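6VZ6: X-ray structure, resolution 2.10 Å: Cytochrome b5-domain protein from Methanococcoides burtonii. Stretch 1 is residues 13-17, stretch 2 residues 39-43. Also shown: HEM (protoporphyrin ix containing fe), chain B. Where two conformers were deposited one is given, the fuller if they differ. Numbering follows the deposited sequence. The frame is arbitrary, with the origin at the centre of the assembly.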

# COMPACT_ATOMS: atom_id res chain seq x y z
N TYR A 13 -0.26 1.15 9.07
CA TYR A 13 0.12 -0.09 8.39
C TYR A 13 1.19 0.22 7.34
O TYR A 13 0.99 0.12 6.14
N ASN A 14 2.37 0.60 7.85
CA ASN A 14 3.47 1.06 7.02
C ASN A 14 4.58 0.03 6.93
O ASN A 14 5.70 0.35 6.53
N GLY A 15 4.31 -1.21 7.28
CA GLY A 15 5.31 -2.23 7.06
C GLY A 15 6.44 -2.26 8.07
O GLY A 15 7.39 -3.03 7.88
N LYS A 16 6.35 -1.48 9.14
CA LYS A 16 7.42 -1.41 10.12
C LYS A 16 6.93 -1.77 11.51
O LYS A 16 5.75 -1.55 11.85
N ASP A 17 7.84 -2.27 12.34
CA ASP A 17 7.60 -2.40 13.77
C ASP A 17 6.49 -3.43 14.07
O ASP A 17 5.71 -3.27 15.02
N GLU A 39 9.91 -4.71 1.30
CA GLU A 39 10.49 -5.17 2.56
C GLU A 39 10.62 -4.00 3.51
O GLU A 39 11.05 -2.90 3.13
N ASP A 40 10.23 -4.23 4.76
CA ASP A 40 10.23 -3.22 5.80
C ASP A 40 9.42 -2.00 5.41
O ASP A 40 9.61 -0.91 5.97
N GLY A 41 8.49 -2.16 4.46
CA GLY A 41 7.60 -1.08 4.08
C GLY A 41 8.27 -0.00 3.25
O GLY A 41 7.76 1.12 3.18
N ASP A 42 9.40 -0.31 2.62
CA ASP A 42 10.16 0.65 1.83
C ASP A 42 10.25 0.10 0.41
O ASP A 42 10.75 -1.00 0.20
N HIS A 43 9.77 0.88 -0.57
CA HIS A 43 9.73 0.47 -1.97
C HIS A 43 10.74 1.29 -2.76
O HIS A 43 10.52 2.48 -3.01

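Lys16 supplies the polar centre of this contact, its ammonium group held by two acidic side chains and a backbone carbonyl of the facing turn. The strongest link is the salt bridge from Lys16 NZ to Asp42 OD2, at 2.7 Å, which is also a hydrogen bond. A second salt bridge, from Lys16 NZ to Asp40 OD2, is longer at 3.2 Å, and its hydrogen bond is weak. Between them in length comes the hydrogen bond from Lys16 NZ to Asp40 O, 3.0 Å, so that one ammonium group meets charge from two carboxylates and a neutral acceptor from the main chain. The lysine reaches them with an m, t, t, m side chain: its CA-to-CB bond points sideways to stretch 2, the two middle t torsions extend the chain, and the final m turn sets NZ among its acceptors. Asp40 (chi1 t) and Asp42 (chi1 m) likewise leave their backbones sideways, and their ends come nearer to stretch 1. Asp42 was deposited in two conformers, and the distance above belongs to the one given here.

The other carboxylate oxygen of Asp40 serves a water bridge. Water 1 donates to Asp40 OD1 at 2.9 Å and accepts from Asp17 N at 3.0 Å, tying the side chain of one stretch to the backbone of the other. The Asp17 side chain itself, chi1 m, starts away from stretch 2 and makes no contact with it. Within stretch 1, Asn14 (chi1 p) turns its amide forward along its own chain, where OD1 accepts a hydrogen bond from Lys16 N at 3.1 Å; within stretch 2, Asp42 N donates to Glu39 O at 3.1 Å, closing the turn.

Away from the charged cluster the backbones pack directly, Gly15 CA lying 3.9 Å from Gly41 CA. Gly41 CA makes a CA-H...O contact with Asn14 O at 3.4 Å, and Asp40 CA makes another with Gly15 O at 3.5 Å. Such closeness depends on absent side chains: a CB on Gly15 would clash with Gly41 CA, and one on Gly41 would run into Asn14 O and Gly15 CA. Both glycines also have positive phi.

Tyr13 (chi1 m) and Glu39 (chi1 m) take no part in the contact. His43, buried with chi1 t, is likewise out of reach of stretch 1; its NE2 binds the heme iron, HEM FE, at 2.1 Å, with another ligand coming from elsewhere in the structure.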

# COMPACT_ATOMS: atom_id res chain seq x y z
CB TYR A 13 -1.13 -0.78 7.83
CG TYR A 13 -2.13 -0.93 8.93
CD1 TYR A 13 -1.88 -1.75 10.03
CD2 TYR A 13 -3.29 -0.18 8.94
CE1 TYR A 13 -2.77 -1.85 11.07
CE2 TYR A 13 -4.19 -0.29 9.98
CZ TYR A 13 -3.92 -1.13 11.03
OH TYR A 13 -4.80 -1.20 12.07
CB ASN A 14 4.03 2.36 7.56
CG ASN A 14 4.69 2.18 8.90
OD1 ASN A 14 4.69 1.10 9.47
ND2 ASN A 14 5.30 3.24 9.42
CB LYS A 16 8.05 -0.01 10.12
CG LYS A 16 8.76 0.33 8.79
CD LYS A 16 9.20 1.78 8.78
CE LYS A 16 9.66 2.23 7.39
NZ LYS A 16 10.92 1.55 6.97
CB ASP A 17 7.24 -1.05 14.40
CG ASP A 17 8.31 0.03 14.19
OD1 ASP A 17 9.53 -0.24 14.31
OD2 ASP A 17 7.89 1.18 13.92
CB GLU A 39 11.86 -5.82 2.33
CG GLU A 39 11.78 -7.21 1.68
CD GLU A 39 13.10 -7.99 1.75
OE1 GLU A 39 14.19 -7.39 1.67
OE2 GLU A 39 13.02 -9.23 1.88
CB ASP A 40 11.67 -2.82 6.16
CG ASP A 40 11.78 -2.19 7.55
OD1 ASP A 40 11.15 -2.70 8.51
OD2 ASP A 40 12.50 -1.16 7.66
CB ASP A 42 11.55 0.87 2.42
CG ASP A 42 11.53 1.55 3.80
OD1 ASP A 42 10.79 2.55 3.98
OD2 ASP A 42 12.28 1.09 4.71
CB HIS A 43 8.32 0.65 -2.50
CG HIS A 43 8.09 0.11 -3.87
ND1 HIS A 43 8.37 -1.19 -4.22
CD2 HIS A 43 7.53 0.68 -4.97
CE1 HIS A 43 8.02 -1.40 -5.48
NE2 HIS A 43 7.52 -0.27 -5.97
CHA HEM B . 6.95 -3.32 -8.74
CHB HEM B . 9.72 0.56 -8.92
CHC HEM B . 6.17 3.29 -7.20
CHD HEM B . 3.63 -0.75 -6.40
C1A HEM B . 7.98 -2.48 -9.04
C2A HEM B . 9.14 -2.82 -9.83
C3A HEM B . 9.92 -1.73 -9.85
C4A HEM B . 9.26 -0.69 -9.09
CMA HEM B . 11.28 -1.51 -10.55
CAA HEM B . 9.35 -4.22 -10.46
CBA HEM B . 9.88 -4.18 -11.88
CGA HEM B . 8.71 -3.93 -12.77
O1A HEM B . 7.62 -4.39 -12.36
O2A HEM B . 8.86 -3.28 -13.84
C1B HEM B . 8.99 1.61 -8.47
C2B HEM B . 9.53 2.91 -8.36
C3B HEM B . 8.58 3.72 -7.91
C4B HEM B . 7.40 2.91 -7.66
CMB HEM B . 10.95 3.30 -8.78
CAB HEM B . 8.87 5.23 -7.83
CBB HEM B . 7.91 6.09 -8.18
C1C HEM B . 5.15 2.43 -6.85
C2C HEM B . 3.85 2.82 -6.34
C3C HEM B . 3.15 1.69 -6.10
C4C HEM B . 3.99 0.57 -6.48
CMC HEM B . 3.44 4.29 -6.10
CAC HEM B . 1.71 1.45 -5.54
CBC HEM B . 0.70 2.29 -5.72
C1D HEM B . 4.34 -1.82 -6.90
C2D HEM B . 4.01 -3.22 -6.75
C3D HEM B . 4.91 -3.94 -7.41
C4D HEM B . 5.85 -3.00 -7.97
CMD HEM B . 2.78 -3.77 -5.98
CAD HEM B . 5.02 -5.48 -7.57
CBD HEM B . 5.74 -6.03 -6.34
CGD HEM B . 5.99 -7.52 -6.42
O1D HEM B . 6.45 -8.12 -5.43
O2D HEM B . 5.65 -8.13 -7.46
NA HEM B . 8.07 -1.19 -8.62
NB HEM B . 7.70 1.63 -8.01
NC HEM B . 5.19 1.05 -6.95
ND HEM B . 5.48 -1.71 -7.64
FE HEM B . 6.62 -0.08 -7.84
O HOH W 1 10.64 -2.22 11.31